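Local coordinates for protein TqaA (Penicillium aethiopicum, PDB 5DLK) that probably closes linear peptides into macrocycles, being the C-terminal condensation-like domain of a fungal nonribosomal peptide synthetase that works on phosphopantetheine-carried substrates, at residues K34-S38 / K39-P43; S22-I26 / K27-A31; V184-P187 / K188-S191. One frame throughout, in Å; residues are numbered along the deposited sequence.

How the interactions relate
Interactions 2 and 1 bracket one helix, 29-38: residues 22-31 lead into it under an aspartate N-cap, and residues 34-43 lead out of it through a Schellman motif. Their centres are about 16 Å apart, and both rest side chains on the sheet formed by strands 47-53, 108-115 and 100-105. Interaction 3, the start of helix 186-197, lies in the condensation domain, its centre about 30 Å from each of the others and its nearest atoms about 18 Å from interaction 1 and about 19 Å from interaction 2. It alone adjoins the phosphopantetheine site, empty in this model: the Ile-186 side chain lies about 4 Å from Gly-183, and the side chains of Ser-185 and Asn-311 are about 9 Å apart.

Interaction 1: residues K34-S38 / K39-P43; sequences KELCS and KNVIP. With EDO (1,2-ethanediol), chain G.
The carbonyl oxygen of Cys-37 is gripped twice: Asn-40 N donates to it at 3.0 Å from above the carbonyl plane, and a water donates both to it and to Ile-42 O, tying the helix end to the departing chain. One residue back, Leu-36 O takes Val-41 N at 3.0 Å in a nearly straight bond (162° at the hydrogen). The two backbone bonds make a Schellman motif with Asn-40, at positive phi, as its C-prime residue. Lys-39 N makes weak bonds to Glu-35 O and Leu-36 O, while Ser-38 OG donates to Glu-35 O at 3.1 Å. On the buried side, Ile-42 holds CG1 between its backbone N and carbonyl carbon (chi1 56°), a turn that lays this branch 3.8 Å from Leu-36 CB and 3.9 Å from Cys-37 SG; Leu-36 CD2 also faces Val-41 CB. The exposed Glu-35 and Lys-39 form a salt bridge modelled too tightly for its geometry to be trusted. A 1,2-ethanediol, probably from the crystallisation liquor, hydrogen-bonds Asn-40 O through O1 at a very short 2.5 Å. Last-turn carbonyls thus find partners in the turn itself, while apolar contacts seal the side facing Leu-112 and Leu-114 of strand 108-115.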
loop_
_atom_site.group_PDB
_atom_site.type_symbol
_atom_site.label_atom_id
_atom_site.label_comp_id
_atom_site.label_asym_id
_atom_site.label_seq_id
_atom_site.Cartn_x
_atom_site.Cartn_y
_atom_site.Cartn_z
ATOM N N LYS A 34 10.590 23.120 -15.486
ATOM C CA LYS A 34 11.183 23.528 -16.753
ATOM C C LYS A 34 12.402 22.670 -17.049
ATOM O O LYS A 34 12.645 22.273 -18.190
ATOM C CB LYS A 34 11.557 25.013 -16.707
ATOM C CG LYS A 34 11.980 25.606 -18.044
ATOM C CD LYS A 34 12.058 27.131 -17.956
ATOM C CE LYS A 34 12.519 27.755 -19.272
ATOM N NZ LYS A 34 13.946 27.449 -19.577
ATOM N N GLU A 35 13.163 22.370 -16.003
ATOM C CA GLU A 35 14.340 21.521 -16.129
ATOM C C GLU A 35 13.983 20.098 -16.559
ATOM O O GLU A 35 14.672 19.503 -17.389
ATOM C CB GLU A 35 15.114 21.492 -14.808
ATOM C CG GLU A 35 16.391 20.665 -14.847
ATOM C CD GLU A 35 17.451 21.238 -15.778
ATOM O OE1 GLU A 35 17.304 22.394 -16.242
ATOM O OE2 GLU A 35 18.444 20.525 -16.046
ATOM N N LEU A 36 12.907 19.553 -15.997
ATOM C CA LEU A 36 12.469 18.206 -16.355
ATOM C C LEU A 36 11.939 18.158 -17.787
ATOM O O LEU A 36 12.148 17.178 -18.498
ATOM C CB LEU A 36 11.402 17.706 -15.381
ATOM C CG LEU A 36 11.933 17.415 -13.976
ATOM C CD1 LEU A 36 10.794 17.069 -13.036
ATOM C CD2 LEU A 36 12.978 16.299 -14.006
ATOM N N CYS A 37 11.249 19.216 -18.198
ATOM C CA CYS A 37 10.763 19.316 -19.570
ATOM C C CYS A 37 11.913 19.390 -20.569
ATOM O O CYS A 37 11.854 18.772 -21.632
ATOM C CB CYS A 37 9.857 20.532 -19.738
ATOM S SG CYS A 37 8.265 20.400 -18.921
ATOM N N SER A 38 12.964 20.126 -20.228
ATOM C CA SER A 38 14.073 20.315 -21.160
ATOM C C SER A 38 14.944 19.068 -21.236
ATOM O O SER A 38 15.724 18.901 -22.175
ATOM C CB SER A 38 14.922 21.529 -20.768
ATOM O OG SER A 38 15.798 21.216 -19.701
ATOM N N LYS A 39 14.807 18.187 -20.249
ATOM C CA LYS A 39 15.511 16.909 -20.286
ATOM C C LYS A 39 14.619 15.812 -20.857
ATOM O O LYS A 39 14.980 14.638 -20.821
ATOM C CB LYS A 39 16.005 16.518 -18.891
ATOM C CG LYS A 39 17.024 17.482 -18.313
ATOM C CD LYS A 39 18.155 17.735 -19.299
ATOM C CE LYS A 39 18.905 19.016 -18.963
ATOM N NZ LYS A 39 19.330 19.028 -17.535
ATOM N N ASN A 40 13.459 16.207 -21.380
ATOM C CA ASN A 40 12.527 15.274 -22.014
ATOM C C ASN A 40 12.060 14.157 -21.075
ATOM O O ASN A 40 11.822 13.034 -21.506
ATOM C CB ASN A 40 13.164 14.663 -23.266
ATOM C CG ASN A 40 13.596 15.717 -24.271
ATOM O OD1 ASN A 40 12.918 16.731 -24.449
ATOM N ND2 ASN A 40 14.732 15.489 -24.926
ATOM N N VAL A 41 11.921 14.480 -19.794
ATOM C CA VAL A 41 11.454 13.520 -18.791
ATOM C C VAL A 41 9.927 13.531 -18.686
ATOM O O VAL A 41 9.288 12.490 -18.548
ATOM C CB VAL A 41 12.074 13.830 -17.417
ATOM C CG1 VAL A 41 11.525 12.880 -16.345
ATOM C CG2 VAL A 41 13.601 13.754 -17.499
ATOM N N ILE A 42 9.354 14.725 -18.767
ATOM C CA ILE A 42 7.909 14.923 -18.747
ATOM C C ILE A 42 7.526 15.795 -19.955
ATOM O O ILE A 42 8.389 16.469 -20.509
ATOM C CB ILE A 42 7.456 15.586 -17.434
ATOM C CG1 ILE A 42 8.213 16.902 -17.219
ATOM C CG2 ILE A 42 7.676 14.620 -16.264
ATOM C CD1 ILE A 42 7.692 17.735 -16.039
ATOM N N PRO A 43 6.248 15.771 -20.371
ATOM C CA PRO A 43 5.860 16.476 -21.606
ATOM C C PRO A 43 6.103 17.985 -21.545
ATOM O O PRO A 43 5.854 18.590 -20.507
ATOM C CB PRO A 43 4.364 16.175 -21.725
ATOM C CG PRO A 43 4.168 14.908 -20.967
ATOM C CD PRO A 43 5.125 14.994 -19.814
HETATM C C1 EDO G . 9.000 11.889 -21.790
HETATM O O1 EDO G . 9.355 13.266 -21.662
HETATM C C2 EDO G . 7.726 11.969 -22.595
HETATM O O2 EDO G . 7.077 13.156 -22.138
HETATM O O HOH W 1 9.811 17.132 -22.544
#

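Interaction 2: residues S22-I26 / K27-A31; sequences SLSPI and KDPQA
With CG1 beside its backbone N (chi1 -68°), Ile-26 swings CG2 next to its own carbonyl carbon and over the peptide that follows, where the methyl lies 3.2 Å from Asp-28 N and 4.1 Å from Pro-29 CD. Ser-24, whose OG is extended away from its backbone N (chi1 167°), reaches forward two residues and donates to Ile-26 O at 2.9 Å, in the carbonyl plane and on a lone pair. Pro-29 CD also comes to that oxygen, 3.5 Å away, so the carbonyl of Ile-26 is bordered by a hydroxyl and by the proline ring that starts the helix. Asp-28 is the N-cap: its OD1 accepts a weak but fairly straight bond from Ala-31 N (3.5 Å, 155°), and its own carbonyl oxygen takes a second weak bond from the same N-H. The carboxylate beside the first turn would probably be favoured by the helix dipole. Pro-29, directly after the cap, has no N-H to leave without an acceptor there. The loop enters helix 29-38 through side-chain contacts and capping, with no hydrogen bond between residues 22-26 and 27-31. Ser-24, Ile-26 and Pro-29 pack on Leu-51 of strand 47-53, Pro-25 and Ile-26 meet Ile-110 of strand 108-115, and Leu-23 reaches Tyr-213 and Val-216 of helix 208-218.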
loop_
_atom_site.group_PDB
_atom_site.type_symbol
_atom_site.label_atom_id
_atom_site.label_comp_id
_atom_site.label_asym_id
_atom_site.label_seq_id
_atom_site.Cartn_x
_atom_site.Cartn_y
_atom_site.Cartn_z
ATOM N N SER A 22 2.590 25.577 -0.956
ATOM C CA SER A 22 2.787 25.994 0.434
ATOM C C SER A 22 3.597 24.969 1.232
ATOM O O SER A 22 4.176 25.315 2.262
ATOM C CB SER A 22 1.442 26.278 1.124
ATOM O OG SER A 22 0.612 25.136 1.237
ATOM N N LEU A 23 3.682 23.728 0.742
ATOM C CA LEU A 23 4.521 22.722 1.391
ATOM C C LEU A 23 5.754 22.366 0.569
ATOM O O LEU A 23 6.453 21.408 0.886
ATOM C CB LEU A 23 3.711 21.455 1.677
ATOM C CG LEU A 23 2.478 21.657 2.550
ATOM C CD1 LEU A 23 1.652 20.380 2.631
ATOM C CD2 LEU A 23 2.893 22.138 3.948
ATOM N N SER A 24 6.031 23.132 -0.488
ATOM C CA SER A 24 7.179 22.833 -1.337
ATOM C C SER A 24 8.510 23.037 -0.612
ATOM O O SER A 24 8.760 24.106 -0.065
ATOM C CB SER A 24 7.153 23.701 -2.600
ATOM O OG SER A 24 8.402 23.639 -3.265
ATOM N N PRO A 25 9.371 22.009 -0.597
ATOM C CA PRO A 25 10.707 22.226 -0.024
ATOM C C PRO A 25 11.650 22.901 -1.020
ATOM O O PRO A 25 12.823 23.115 -0.715
ATOM C CB PRO A 25 11.184 20.807 0.307
ATOM C CG PRO A 25 10.438 19.932 -0.629
ATOM C CD PRO A 25 9.108 20.586 -0.883
ATOM N N ILE A 26 11.119 23.223 -2.199
ATOM C CA ILE A 26 11.878 23.827 -3.294
ATOM C C ILE A 26 11.574 25.314 -3.332
ATOM O O ILE A 26 10.404 25.696 -3.417
ATOM C CB ILE A 26 11.503 23.261 -4.688
ATOM C CG1 ILE A 26 11.915 21.813 -4.852
ATOM C CG2 ILE A 26 12.233 24.041 -5.772
ATOM C CD1 ILE A 26 11.040 20.875 -4.107
ATOM N N LYS A 27 12.608 26.147 -3.293
ATOM C CA LYS A 27 12.406 27.586 -3.428
ATOM C C LYS A 27 11.686 27.942 -4.742
ATOM O O LYS A 27 10.784 28.776 -4.753
ATOM C CB LYS A 27 13.755 28.321 -3.317
ATOM C CG LYS A 27 14.681 28.187 -4.534
ATOM C CD LYS A 27 15.845 29.184 -4.505
ATOM C CE LYS A 27 15.529 30.428 -3.680
ATOM N NZ LYS A 27 16.369 31.597 -4.081
ATOM N N ASP A 28 12.055 27.271 -5.831
ATOM C CA ASP A 28 11.527 27.599 -7.153
ATOM C C ASP A 28 11.051 26.350 -7.903
ATOM O O ASP A 28 11.802 25.771 -8.692
ATOM C CB ASP A 28 12.598 28.337 -7.964
ATOM C CG ASP A 28 12.070 28.894 -9.271
ATOM O OD1 ASP A 28 10.845 28.809 -9.520
ATOM O OD2 ASP A 28 12.887 29.446 -10.039
ATOM N N PRO A 29 9.803 25.930 -7.644
ATOM C CA PRO A 29 9.226 24.745 -8.294
ATOM C C PRO A 29 9.133 24.847 -9.816
ATOM O O PRO A 29 9.347 23.845 -10.493
ATOM C CB PRO A 29 7.822 24.643 -7.678
ATOM C CG PRO A 29 7.610 25.918 -6.892
ATOM C CD PRO A 29 8.963 26.422 -6.537
ATOM N N GLN A 30 8.817 26.026 -10.345
ATOM C CA GLN A 30 8.652 26.168 -11.791
ATOM C C GLN A 30 9.962 25.919 -12.527
ATOM O O GLN A 30 9.961 25.368 -13.624
ATOM C CB GLN A 30 8.082 27.553 -12.134
ATOM C CG GLN A 30 6.724 27.822 -11.490
ATOM C CD GLN A 30 5.617 26.943 -12.056
ATOM O OE1 GLN A 30 5.794 26.284 -13.084
ATOM N NE2 GLN A 30 4.472 26.923 -11.384
ATOM N N ALA A 31 11.082 26.296 -11.916
ATOM C CA ALA A 31 12.391 26.035 -12.508
ATOM C C ALA A 31 12.670 24.539 -12.608
ATOM O O ALA A 31 13.255 24.069 -13.585
ATOM C CB ALA A 31 13.482 26.714 -11.710
#

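Interaction 3: residues V184-P187 / K188-S191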
loop_
_atom_site.group_PDB
_atom_site.type_symbol
_atom_site.label_atom_id
_atom_site.label_comp_id
_atom_site.label_asym_id
_atom_site.label_seq_id
_atom_site.Cartn_x
_atom_site.Cartn_y
_atom_site.Cartn_z
ATOM N N VAL A 184 -7.556 0.279 -0.215
ATOM C CA VAL A 184 -8.859 0.916 -0.082
ATOM C C VAL A 184 -9.294 1.621 -1.362
ATOM O O VAL A 184 -10.471 1.582 -1.718
ATOM C CB VAL A 184 -8.869 1.947 1.091
ATOM C CG1 VAL A 184 -10.109 2.846 1.033
ATOM C CG2 VAL A 184 -8.800 1.222 2.428
ATOM N N SER A 185 -8.358 2.259 -2.062
ATOM C CA SER A 185 -8.761 3.172 -3.133
ATOM C C SER A 185 -8.535 2.629 -4.549
ATOM O O SER A 185 -9.113 3.151 -5.499
ATOM C CB SER A 185 -8.057 4.533 -2.976
ATOM O OG SER A 185 -6.649 4.450 -3.142
ATOM N N ILE A 186 -7.730 1.582 -4.704
ATOM C CA ILE A 186 -7.562 1.004 -6.044
ATOM C C ILE A 186 -8.887 0.502 -6.672
ATOM O O ILE A 186 -9.043 0.602 -7.893
ATOM C CB ILE A 186 -6.490 -0.137 -6.069
ATOM C CG1 ILE A 186 -6.139 -0.519 -7.516
ATOM C CG2 ILE A 186 -6.890 -1.362 -5.255
ATOM C CD1 ILE A 186 -5.532 0.613 -8.306
ATOM N N PRO A 187 -9.860 0.009 -5.866
ATOM C CA PRO A 187 -11.088 -0.347 -6.592
ATOM C C PRO A 187 -11.822 0.873 -7.140
ATOM O O PRO A 187 -12.626 0.738 -8.069
ATOM C CB PRO A 187 -11.938 -1.064 -5.528
ATOM C CG PRO A 187 -10.957 -1.484 -4.468
ATOM C CD PRO A 187 -9.980 -0.346 -4.437
ATOM N N LYS A 188 -11.519 2.046 -6.592
ATOM C CA LYS A 188 -12.136 3.285 -7.030
ATOM C C LYS A 188 -11.537 3.725 -8.368
ATOM O O LYS A 188 -12.208 4.355 -9.187
ATOM C CB LYS A 188 -11.952 4.380 -5.973
ATOM C CG LYS A 188 -13.054 5.425 -5.949
ATOM C CD LYS A 188 -14.355 4.833 -5.443
ATOM C CE LYS A 188 -15.472 5.862 -5.459
ATOM N NZ LYS A 188 -16.750 5.312 -4.917
ATOM N N LEU A 189 -10.264 3.410 -8.583
ATOM C CA LEU A 189 -9.648 3.681 -9.874
ATOM C C LEU A 189 -10.426 2.908 -10.946
ATOM O O LEU A 189 -10.760 3.452 -12.008
ATOM C CB LEU A 189 -8.156 3.288 -9.870
ATOM C CG LEU A 189 -7.254 3.674 -11.056
ATOM C CD1 LEU A 189 -5.772 3.664 -10.673
ATOM C CD2 LEU A 189 -7.473 2.747 -12.236
ATOM N N PHE A 190 -10.717 1.643 -10.659
ATOM C CA PHE A 190 -11.376 0.776 -11.640
ATOM C C PHE A 190 -12.844 1.159 -11.847
ATOM O O PHE A 190 -13.329 1.170 -12.980
ATOM C CB PHE A 190 -11.277 -0.694 -11.215
ATOM C CG PHE A 190 -9.865 -1.208 -11.097
ATOM C CD1 PHE A 190 -8.871 -0.777 -11.971
ATOM C CD2 PHE A 190 -9.534 -2.113 -10.097
ATOM C CE1 PHE A 190 -7.570 -1.253 -11.858
ATOM C CE2 PHE A 190 -8.241 -2.602 -9.976
ATOM C CZ PHE A 190 -7.254 -2.172 -10.858
ATOM N N SER A 191 -13.557 1.474 -10.766
ATOM C CA SER A 191 -14.975 1.834 -10.883
ATOM C C SER A 191 -15.162 3.210 -11.546
ATOM O O SER A 191 -16.102 3.395 -12.318
ATOM C CB SER A 191 -15.672 1.783 -9.515
ATOM O OG SER A 191 -15.192 2.780 -8.633
#
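Ile-186 meets two side chains of the next helical turn with one branch. Its CG1 runs opposite the backbone N (chi1 -169°) and chi2 bends the chain at 62°, a shape that puts CG1 3.8 Å from Phe-190 CE2 and CD1 3.9 Å from Leu-189 CD1. Phe-190, with its ring beside its own backbone N (chi1 -61°), turns one face to Ile-186 O, which stands 3.5 Å above the ring plane near the rim; Phe-190 N makes a weak bond to the same oxygen. A serine in place of this phenylalanine would probably leave Ile-186 CG1 without its aromatic neighbour and deprive Trp-72 and Tyr-70 of their edge-to-face partner. The backbone starts its helix with Lys-188 N to Ser-185 O at 2.9 Å, the donor well above the carbonyl plane, and Ser-191 N to Pro-187 O at 2.9 Å. Ser-185 OG is held by Asp-182, which with Gly-183 ends the SHxxxDG form of the condensation-domain HHxxxDG motif; Gly-183 binds phosphopantetheine in this protein, though the ligand is absent here. Two residues separate that motif from helix 186-197, where Leu-189 packs on Ile-174 and Ile-176 of strand 169-177 and Phe-190 sits against the aromatic rings of strand 67-75.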